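Long-range contacts in glutamyl endopeptidase (Staphylococcus epidermidis, PDB 6PYM), which cleaves peptide bonds as a secreted serine endopeptidase, preferentially on the carbonyl side of glutamate and also after aspartate: residues 112-120 against 208-216; 153-164 against 192-202. The protein carries 1 engineered substitution. All coordinates share one frame; numbering follows the deposited sequence.

Contact 1: residues 112-120 against 208-216; sequences VKPATISSN and NNIPDINIQ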
loop_
_atom_site.group_PDB
_atom_site.type_symbol
_atom_site.label_atom_id
_atom_site.label_comp_id
_atom_site.label_asym_id
_atom_site.label_seq_id
_atom_site.Cartn_x
_atom_site.Cartn_y
_atom_site.Cartn_z
ATOM N N VAL A 112 -9.099 11.852 0.509
ATOM C CA VAL A 112 -7.826 11.817 1.210
ATOM C C VAL A 112 -6.801 12.502 0.327
ATOM O O VAL A 112 -7.006 12.668 -0.878
ATOM C CB VAL A 112 -7.368 10.380 1.543
ATOM C CG1 VAL A 112 -8.416 9.685 2.382
ATOM C CG2 VAL A 112 -7.067 9.587 0.274
ATOM N N LYS A 113 -5.700 12.915 0.933
ATOM C CA LYS A 113 -4.585 13.445 0.151
ATOM C C LYS A 113 -3.801 12.289 -0.456
ATOM O O LYS A 113 -3.295 11.441 0.289
ATOM C CB LYS A 113 -3.651 14.268 1.030
ATOM C CG LYS A 113 -2.618 15.050 0.225
ATOM C CD LYS A 113 -1.779 15.954 1.117
ATOM C CE LYS A 113 -0.896 16.883 0.290
ATOM N NZ LYS A 113 0.124 16.147 -0.508
ATOM N N PRO A 114 -3.656 12.220 -1.777
ATOM C CA PRO A 114 -2.816 11.165 -2.354
ATOM C C PRO A 114 -1.411 11.208 -1.770
ATOM O O PRO A 114 -0.858 12.283 -1.505
ATOM C CB PRO A 114 -2.826 11.489 -3.851
ATOM C CG PRO A 114 -4.151 12.161 -4.058
ATOM C CD PRO A 114 -4.317 13.021 -2.823
ATOM N N ALA A 115 -0.842 10.025 -1.558
ATOM C CA ALA A 115 0.486 9.930 -0.979
ATOM C C ALA A 115 1.530 10.512 -1.919
ATOM O O ALA A 115 1.373 10.506 -3.142
ATOM C CB ALA A 115 0.827 8.470 -0.699
ATOM N N THR A 116 2.596 11.036 -1.328
ATOM C CA THR A 116 3.759 11.459 -2.092
ATOM C C THR A 116 4.660 10.258 -2.330
ATOM O O THR A 116 4.971 9.515 -1.395
ATOM C CB THR A 116 4.530 12.523 -1.308
ATOM O OG1 THR A 116 3.684 13.653 -1.058
ATOM C CG2 THR A 116 5.759 12.981 -2.088
ATOM N N ILE A 117 5.068 10.066 -3.579
ATOM C CA ILE A 117 5.997 9.013 -3.970
ATOM C C ILE A 117 7.411 9.567 -3.895
ATOM O O ILE A 117 7.669 10.693 -4.343
ATOM C CB ILE A 117 5.696 8.562 -5.409
ATOM C CG1 ILE A 117 4.217 8.203 -5.592
ATOM C CG2 ILE A 117 6.635 7.434 -5.822
ATOM C CD1 ILE A 117 3.725 7.079 -4.709
ATOM N N SER A 118 8.343 8.775 -3.378
ATOM C CA SER A 118 9.745 9.175 -3.406
ATOM C C SER A 118 10.358 8.931 -4.780
ATOM O O SER A 118 10.090 7.920 -5.431
ATOM C CB SER A 118 10.530 8.378 -2.369
ATOM O OG SER A 118 11.902 8.738 -2.390
ATOM N N SER A 119 11.207 9.871 -5.211
ATOM C CA SER A 119 12.059 9.638 -6.368
ATOM C C SER A 119 13.090 8.554 -6.094
ATOM O O SER A 119 13.676 8.015 -7.041
ATOM C CB SER A 119 12.801 10.922 -6.726
ATOM O OG SER A 119 13.785 11.196 -5.743
ATOM N N ASN A 120 13.322 8.236 -4.818
ATOM C CA ASN A 120 14.265 7.215 -4.376
ATOM C C ASN A 120 15.719 7.567 -4.678
ATOM O O ASN A 120 16.596 6.709 -4.582
ATOM C CB ASN A 120 13.881 5.808 -4.853
ATOM C CG ASN A 120 12.865 5.150 -3.936
ATOM O OD1 ASN A 120 13.015 5.188 -2.719
ATOM N ND2 ASN A 120 11.826 4.560 -4.510
ATOM N N ASN A 208 2.665 7.474 -16.517
ATOM C CA ASN A 208 1.926 7.187 -17.738
ATOM C C ASN A 208 0.518 6.683 -17.491
ATOM O O ASN A 208 -0.259 6.572 -18.448
ATOM C CB ASN A 208 2.729 6.236 -18.613
ATOM C CG ASN A 208 3.943 6.914 -19.196
ATOM O OD1 ASN A 208 3.867 8.071 -19.602
ATOM N ND2 ASN A 208 5.069 6.226 -19.201
ATOM N N ASN A 209 0.158 6.395 -16.245
ATOM C CA ASN A 209 -1.182 5.946 -15.909
ATOM C C ASN A 209 -1.889 6.826 -14.901
ATOM O O ASN A 209 -3.117 6.741 -14.790
ATOM C CB ASN A 209 -1.145 4.517 -15.359
ATOM C CG ASN A 209 -0.838 3.517 -16.421
ATOM O OD1 ASN A 209 -1.740 3.082 -17.136
ATOM N ND2 ASN A 209 0.427 3.159 -16.561
ATOM N N ILE A 210 -1.161 7.673 -14.182
ATOM C CA ILE A 210 -1.698 8.455 -13.075
ATOM C C ILE A 210 -1.154 9.863 -13.271
ATOM O O ILE A 210 -0.085 10.198 -12.741
ATOM C CB ILE A 210 -1.260 7.865 -11.726
ATOM C CG1 ILE A 210 -1.564 6.367 -11.660
ATOM C CG2 ILE A 210 -1.942 8.595 -10.578
ATOM C CD1 ILE A 210 -1.046 5.689 -10.411
ATOM N N PRO A 211 -1.823 10.703 -14.060
ATOM C CA PRO A 211 -1.174 11.948 -14.496
ATOM C C PRO A 211 -0.842 12.882 -13.354
ATOM O O PRO A 211 0.125 13.646 -13.461
ATOM C CB PRO A 211 -2.175 12.551 -15.493
ATOM C CG PRO A 211 -3.476 11.861 -15.211
ATOM C CD PRO A 211 -3.127 10.492 -14.706
ATOM N N ASP A 212 -1.592 12.807 -12.254
ATOM C CA ASP A 212 -1.384 13.640 -11.079
ATOM C C ASP A 212 -0.444 13.020 -10.050
ATOM O O ASP A 212 -0.365 13.536 -8.931
ATOM C CB ASP A 212 -2.728 14.018 -10.432
ATOM C CG ASP A 212 -3.553 12.801 -9.995
ATOM O OD1 ASP A 212 -3.291 11.679 -10.467
ATOM O OD2 ASP A 212 -4.494 12.968 -9.184
ATOM N N ILE A 213 0.281 11.953 -10.401
ATOM C CA ILE A 213 1.204 11.339 -9.449
ATOM C C ILE A 213 2.181 12.383 -8.921
ATOM O O ILE A 213 2.723 13.198 -9.678
ATOM C CB ILE A 213 1.914 10.129 -10.084
ATOM C CG1 ILE A 213 2.535 9.250 -8.998
ATOM C CG2 ILE A 213 2.969 10.560 -11.105
ATOM C CD1 ILE A 213 1.535 8.334 -8.317
ATOM N N ASN A 214 2.395 12.382 -7.615
ATOM C CA ASN A 214 3.236 13.371 -6.952
ATOM C C ASN A 214 4.526 12.679 -6.534
ATOM O O ASN A 214 4.559 11.984 -5.515
ATOM C CB ASN A 214 2.498 13.953 -5.752
ATOM C CG ASN A 214 3.300 15.009 -5.027
ATOM O OD1 ASN A 214 4.282 15.530 -5.551
ATOM N ND2 ASN A 214 2.877 15.338 -3.813
ATOM N N ILE A 215 5.582 12.859 -7.321
ATOM C CA ILE A 215 6.887 12.262 -7.066
ATOM C C ILE A 215 7.830 13.370 -6.609
ATOM O O ILE A 215 8.003 14.375 -7.312
ATOM C CB ILE A 215 7.419 11.551 -8.318
ATOM C CG1 ILE A 215 6.446 10.447 -8.752
ATOM C CG2 ILE A 215 8.813 10.999 -8.073
ATOM C CD1 ILE A 215 6.756 9.830 -10.100
ATOM N N GLN A 216 8.438 13.190 -5.441
ATOM C CA GLN A 216 9.300 14.206 -4.835
ATOM C C GLN A 216 10.619 13.627 -4.335
ATOM O O GLN A 216 11.596 14.371 -4.175
ATOM C CB GLN A 216 8.596 14.858 -3.646
ATOM C CG GLN A 216 7.403 15.716 -3.987
ATOM C CD GLN A 216 7.763 16.899 -4.856
ATOM O OE1 GLN A 216 8.753 17.587 -4.605
ATOM N NE2 GLN A 216 6.949 17.158 -5.870
ATOM O OXT GLN A 216 10.740 12.429 -4.047
HETATM O O HOH W 1 0.701 10.937 -5.717
HETATM O O HOH W 2 12.387 11.411 -2.075
HETATM O O HOH W 3 13.878 13.654 -4.471
#
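The terminal carboxylate oxygen Q216 OXT accepts two hydrogen bonds. One comes from the backbone N of S119, at 2.8 Å with an N-H...O angle of 160°; the other comes from a water that in turn accepts from S118 OG. The same S118 hydroxyl oxygen accepts from the backbone N of N120, closing an ST turn that fixes the chain beside the carboxylate.

Two further backbone bonds hold the tail: I117 N donates to N214 O at 2.8 Å, and Q216 N donates to I117 O at 2.8 Å. Both flank I215, and the register rises along both segments, which is the pattern of a single parallel bridge, although the touching parts diverge by 58°. I117 O also receives a close CA-H contact from I215 CA at 3.2 Å. A water links A115 O to the backbone N of N214.

Among the side chains, I117 CG1 meets I213 CD1 at 3.8 Å, the two chains crossing at about a right angle, and I213 and I215 reach back onto helix 200-209. T116 CG2 lies 3.7 Å from Q216 CG. A bend at chi2 (-62°) folds Q216 back, so that its NE2 donates to N214 OD1 at 3.1 Å, nearly in the plane of its own amide.

The contact fastens the C-terminal tail to the segment connecting the two halves of this chymotrypsin-like fold. Its chemistry implies that the negative chain end is held by neutral donors and water, which would probably stabilise the charge without a direct salt bridge from 112-120.

Contact 2: residues 153-164 against 192-202; sequences IGGEELRYDLST and YNSSVYINDFV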
loop_
_atom_site.group_PDB
_atom_site.type_symbol
_atom_site.label_atom_id
_atom_site.label_comp_id
_atom_site.label_asym_id
_atom_site.label_seq_id
_atom_site.Cartn_x
_atom_site.Cartn_y
_atom_site.Cartn_z
ATOM N N ILE A 153 18.632 -3.394 -1.521
ATOM C CA ILE A 153 18.019 -2.704 -2.654
ATOM C C ILE A 153 18.650 -3.270 -3.919
ATOM O O ILE A 153 19.875 -3.225 -4.077
ATOM C CB ILE A 153 18.239 -1.181 -2.609
ATOM C CG1 ILE A 153 17.766 -0.570 -1.287
ATOM C CG2 ILE A 153 17.533 -0.510 -3.782
ATOM C CD1 ILE A 153 18.137 0.898 -1.135
ATOM N N GLY A 154 17.833 -3.812 -4.812
ATOM C CA GLY A 154 18.358 -4.340 -6.058
ATOM C C GLY A 154 17.280 -4.432 -7.111
ATOM O O GLY A 154 16.264 -5.100 -6.893
ATOM N N GLY A 155 17.487 -3.772 -8.248
ATOM C CA GLY A 155 16.482 -3.766 -9.295
ATOM C C GLY A 155 15.178 -3.195 -8.775
ATOM O O GLY A 155 15.114 -2.045 -8.323
ATOM N N GLU A 156 14.127 -4.011 -8.825
ATOM C CA GLU A 156 12.801 -3.635 -8.348
ATOM C C GLU A 156 12.489 -4.212 -6.970
ATOM O O GLU A 156 11.317 -4.275 -6.583
ATOM C CB GLU A 156 11.729 -4.032 -9.367
ATOM C CG GLU A 156 11.810 -3.203 -10.644
ATOM C CD GLU A 156 10.929 -3.708 -11.776
ATOM O OE1 GLU A 156 10.233 -4.733 -11.615
ATOM O OE2 GLU A 156 10.948 -3.066 -12.850
ATOM N N GLU A 157 13.504 -4.629 -6.221
ATOM C CA GLU A 157 13.315 -5.293 -4.939
ATOM C C GLU A 157 13.944 -4.454 -3.839
ATOM O O GLU A 157 15.117 -4.083 -3.927
ATOM C CB GLU A 157 13.960 -6.686 -4.991
ATOM C CG GLU A 157 14.023 -7.429 -3.659
ATOM C CD GLU A 157 12.840 -8.353 -3.415
ATOM O OE1 GLU A 157 11.812 -8.185 -4.095
ATOM O OE2 GLU A 157 12.941 -9.241 -2.528
ATOM N N LEU A 158 13.166 -4.154 -2.803
ATOM C CA LEU A 158 13.682 -3.512 -1.597
ATOM C C LEU A 158 13.237 -4.349 -0.409
ATOM O O LEU A 158 12.041 -4.622 -0.257
ATOM C CB LEU A 158 13.217 -2.043 -1.465
ATOM C CG LEU A 158 13.763 -1.238 -0.265
ATOM C CD1 LEU A 158 13.902 0.242 -0.581
ATOM C CD2 LEU A 158 12.879 -1.412 0.967
ATOM N N ARG A 159 14.193 -4.767 0.420
ATOM C CA ARG A 159 13.915 -5.638 1.552
ATOM C C ARG A 159 14.219 -4.928 2.859
ATOM O O ARG A 159 15.033 -4.001 2.912
ATOM C CB ARG A 159 14.758 -6.914 1.483
ATOM C CG ARG A 159 14.537 -7.721 0.224
ATOM C CD ARG A 159 15.560 -8.827 0.108
ATOM N NE ARG A 159 15.337 -9.610 -1.102
ATOM C CZ ARG A 159 16.201 -10.488 -1.602
ATOM N NH1 ARG A 159 17.365 -10.702 -1.002
ATOM N NH2 ARG A 159 15.902 -11.148 -2.712
ATOM N N TYR A 160 13.582 -5.409 3.928
ATOM C CA TYR A 160 13.701 -4.771 5.232
ATOM C C TYR A 160 13.573 -5.805 6.343
ATOM O O TYR A 160 13.121 -6.936 6.128
ATOM C CB TYR A 160 12.689 -3.626 5.415
ATOM C CG TYR A 160 11.397 -3.808 4.647
ATOM C CD1 TYR A 160 10.410 -4.694 5.077
ATOM C CD2 TYR A 160 11.163 -3.082 3.495
ATOM C CE1 TYR A 160 9.234 -4.844 4.368
ATOM C CE2 TYR A 160 10.002 -3.229 2.775
ATOM C CZ TYR A 160 9.035 -4.107 3.210
ATOM O OH TYR A 160 7.883 -4.230 2.473
ATOM N N ASP A 161 13.961 -5.380 7.549
ATOM C CA ASP A 161 14.047 -6.251 8.720
ATOM C C ASP A 161 12.856 -6.115 9.666
ATOM O O ASP A 161 12.867 -6.706 10.751
ATOM C CB ASP A 161 15.369 -6.029 9.474
ATOM C CG ASP A 161 15.438 -4.687 10.199
ATOM O OD1 ASP A 161 14.462 -3.918 10.218
ATOM O OD2 ASP A 161 16.509 -4.397 10.783
ATOM N N LEU A 162 11.835 -5.365 9.282
ATOM C CA LEU A 162 10.649 -5.161 10.098
ATOM C C LEU A 162 9.617 -6.251 9.813
ATOM O O LEU A 162 9.601 -6.856 8.737
ATOM C CB LEU A 162 10.062 -3.772 9.837
ATOM C CG LEU A 162 9.714 -3.416 8.389
ATOM C CD1 LEU A 162 8.292 -3.847 8.016
ATOM C CD2 LEU A 162 9.924 -1.922 8.125
ATOM N N SER A 163 8.750 -6.499 10.793
ATOM C CA SER A 163 7.760 -7.568 10.709
ATOM C C SER A 163 6.483 -7.140 9.984
ATOM O O SER A 163 6.032 -5.995 10.085
ATOM C CB SER A 163 7.385 -8.040 12.109
ATOM O OG SER A 163 8.445 -8.730 12.745
ATOM N N THR A 164 5.889 -8.099 9.267
ATOM C CA THR A 164 4.597 -7.938 8.611
ATOM C C THR A 164 3.860 -9.268 8.697
ATOM O O THR A 164 4.466 -10.312 8.946
ATOM C CB THR A 164 4.748 -7.559 7.129
ATOM O OG1 THR A 164 5.390 -8.631 6.434
ATOM C CG2 THR A 164 5.572 -6.289 6.949
ATOM N N TYR A 192 13.681 -11.922 5.828
ATOM C CA TYR A 192 13.423 -10.525 5.498
ATOM C C TYR A 192 12.000 -10.424 4.974
ATOM O O TYR A 192 11.372 -11.425 4.620
ATOM C CB TYR A 192 14.402 -9.982 4.444
ATOM C CG TYR A 192 14.498 -10.852 3.220
ATOM C CD1 TYR A 192 13.511 -10.830 2.236
ATOM C CD2 TYR A 192 15.560 -11.731 3.062
ATOM C CE1 TYR A 192 13.594 -11.646 1.128
ATOM C CE2 TYR A 192 15.656 -12.543 1.956
ATOM C CZ TYR A 192 14.668 -12.506 0.997
ATOM O OH TYR A 192 14.764 -13.330 -0.103
ATOM N N ASN A 193 11.512 -9.190 4.907
ATOM C CA ASN A 193 10.312 -8.869 4.154
ATOM C C ASN A 193 10.678 -8.011 2.950
ATOM O O ASN A 193 11.738 -7.382 2.915
ATOM C CB ASN A 193 9.267 -8.215 5.058
ATOM C CG ASN A 193 8.618 -9.230 5.970
ATOM O OD1 ASN A 193 8.021 -10.199 5.492
ATOM N ND2 ASN A 193 8.789 -9.066 7.274
ATOM N N SER A 194 9.799 -8.023 1.948
ATOM C CA SER A 194 10.117 -7.515 0.622
ATOM C C SER A 194 9.028 -6.604 0.082
ATOM O O SER A 194 7.834 -6.820 0.307
ATOM C CB SER A 194 10.253 -8.661 -0.388
ATOM O OG SER A 194 11.257 -9.587 -0.018
ATOM N N SER A 195 9.467 -5.635 -0.717
ATOM C CA SER A 195 8.596 -4.695 -1.396
ATOM C C SER A 195 9.065 -4.501 -2.831
ATOM O O SER A 195 10.223 -4.767 -3.183
ATOM C CB SER A 195 8.600 -3.340 -0.683
ATOM O OG SER A 195 9.865 -2.697 -0.774
ATOM N N VAL A 196 8.133 -4.041 -3.661
ATOM C CA VAL A 196 8.461 -3.535 -4.988
ATOM C C VAL A 196 9.058 -2.152 -4.815
ATOM O O VAL A 196 8.389 -1.233 -4.328
ATOM C CB VAL A 196 7.224 -3.474 -5.894
ATOM C CG1 VAL A 196 7.625 -3.004 -7.296
ATOM C CG2 VAL A 196 6.536 -4.823 -5.944
ATOM N N TYR A 197 10.312 -1.999 -5.227
ATOM C CA TYR A 197 11.019 -0.733 -5.123
ATOM C C TYR A 197 10.574 0.192 -6.247
ATOM O O TYR A 197 10.566 -0.202 -7.418
ATOM C CB TYR A 197 12.508 -1.019 -5.259
ATOM C CG TYR A 197 13.438 0.147 -5.057
ATOM C CD1 TYR A 197 13.301 0.999 -3.972
ATOM C CD2 TYR A 197 14.491 0.364 -5.932
ATOM C CE1 TYR A 197 14.177 2.043 -3.767
ATOM C CE2 TYR A 197 15.373 1.411 -5.736
ATOM C CZ TYR A 197 15.209 2.242 -4.653
ATOM O OH TYR A 197 16.078 3.283 -4.440
ATOM N N ILE A 198 10.204 1.419 -5.897
ATOM C CA ILE A 198 9.707 2.348 -6.902
ATOM C C ILE A 198 10.895 3.020 -7.585
ATOM O O ILE A 198 11.260 4.161 -7.280
ATOM C CB ILE A 198 8.683 3.321 -6.292
ATOM C CG1 ILE A 198 7.484 2.528 -5.754
ATOM C CG2 ILE A 198 8.231 4.361 -7.317
ATOM C CD1 ILE A 198 6.537 3.330 -4.876
ATOM N N ASN A 199 11.534 2.282 -8.484
ATOM C CA ASN A 199 12.684 2.789 -9.218
ATOM C C ASN A 199 12.223 3.638 -10.404
ATOM O O ASN A 199 11.038 3.933 -10.572
ATOM C CB ASN A 199 13.630 1.651 -9.592
ATOM C CG ASN A 199 13.074 0.741 -10.673
ATOM O OD1 ASN A 199 12.021 0.990 -11.258
ATOM N ND2 ASN A 199 13.813 -0.323 -10.964
ATOM N N ASP A 200 13.172 4.042 -11.257
ATOM C CA ASP A 200 12.841 4.951 -12.353
ATOM C C ASP A 200 11.839 4.332 -13.319
ATOM O O ASP A 200 10.953 5.025 -13.832
ATOM C CB ASP A 200 14.110 5.388 -13.088
ATOM C CG ASP A 200 14.981 6.304 -12.252
ATOM O OD1 ASP A 200 14.464 6.913 -11.292
ATOM O OD2 ASP A 200 16.184 6.426 -12.571
ATOM N N PHE A 201 11.958 3.031 -13.583
ATOM C CA PHE A 201 11.013 2.378 -14.482
ATOM C C PHE A 201 9.616 2.313 -13.875
ATOM O O PHE A 201 8.615 2.485 -14.579
ATOM C CB PHE A 201 11.518 0.986 -14.850
ATOM C CG PHE A 201 12.823 1.002 -15.589
ATOM C CD1 PHE A 201 12.867 1.342 -16.930
ATOM C CD2 PHE A 201 14.010 0.698 -14.941
ATOM C CE1 PHE A 201 14.071 1.365 -17.617
ATOM C CE2 PHE A 201 15.217 0.718 -15.622
ATOM C CZ PHE A 201 15.245 1.053 -16.961
ATOM N N VAL A 202 9.525 2.068 -12.568
ATOM C CA VAL A 202 8.218 2.090 -11.928
ATOM C C VAL A 202 7.640 3.497 -11.960
ATOM O O VAL A 202 6.442 3.686 -12.191
ATOM C CB VAL A 202 8.302 1.514 -10.504
ATOM C CG1 VAL A 202 6.953 1.643 -9.809
ATOM C CG2 VAL A 202 8.754 0.049 -10.555
HETATM O O HOH W 4 16.672 -0.153 -9.220
HETATM O O HOH W 5 13.242 -1.918 -13.444
#
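Strands 157-160 and 192-197 run antiparallel at 148°, their axes approaching to 4.6 Å, with L158-S195 and Y160-N193 as hydrogen-bonded pairs and E157-V196 and R159-S194 as non-hydrogen-bonded ones. Just before strand 157-160, E156 O accepts from Y197 N, the donor standing above the carbonyl plane.

L158 O takes two bonds from one residue: S195 N at 2.8 Å and S195 OG at 3.0 Å. The hydroxyl reaches it because chi1 of 67° places OG between the backbone N and carbonyl carbon of S195.

On the sheet face bearing E157, R159 and S194, the R159 guanidinium lies flat on the Y192 ring, planes 6° apart and group centres 4.2 Å apart. The stack is off-centre, with R159 CD covering the ring more squarely as a CH-pi contact. The hydrogen bond from R159 NE to E157 OE2, part of a salt bridge, is nearly straight at 2.8 Å, in the guanidinium plane and on the anti lone pair; E157 OE1 has a second partner in Y185 OH. Together the ring and the carboxylate probably limit both the tilt and the rotation of the guanidinium.

Near the type II' turn 154-157, the Y197 ring receives I153 CG2 over one face, 3.8 Å from its centroid, while L158 CD1 packs obliquely against it.

At the far end, N193 ND2 donates to L162 O at 2.8 Å, in the carbonyl plane, and N193 OD1 accepts from V1 N. Y160 OH is hydrogen-bonded to H184 ND1. With both ends of its amide engaged, N193 ties the mature N-terminus to this sheet of the second half of the fold, consistent with a role for that terminus in activation.

How the contacts relate
Contact 2 is nested within the chain loop that contact 1 closes, and helix 200-209 serves both: contact 2 includes its start, contact 1 its end and the tail beyond. Their centres are 18 Å apart, yet they touch. N120 ND2 probably donates to I198 O at 2.9 Å, N120 CB packs 3.4 Å from Y197 OH, and I117 CG2 meets I198 CG2 at 3.8 Å. Contact 1 lies away from the predicted charge relay residues, whereas contact 2 comes close to one: the side chain of V196 is about 4 Å from that of D93. That of T164 is farther, about 8 Å from that of A169, the engineered replacement at the predicted active-site position.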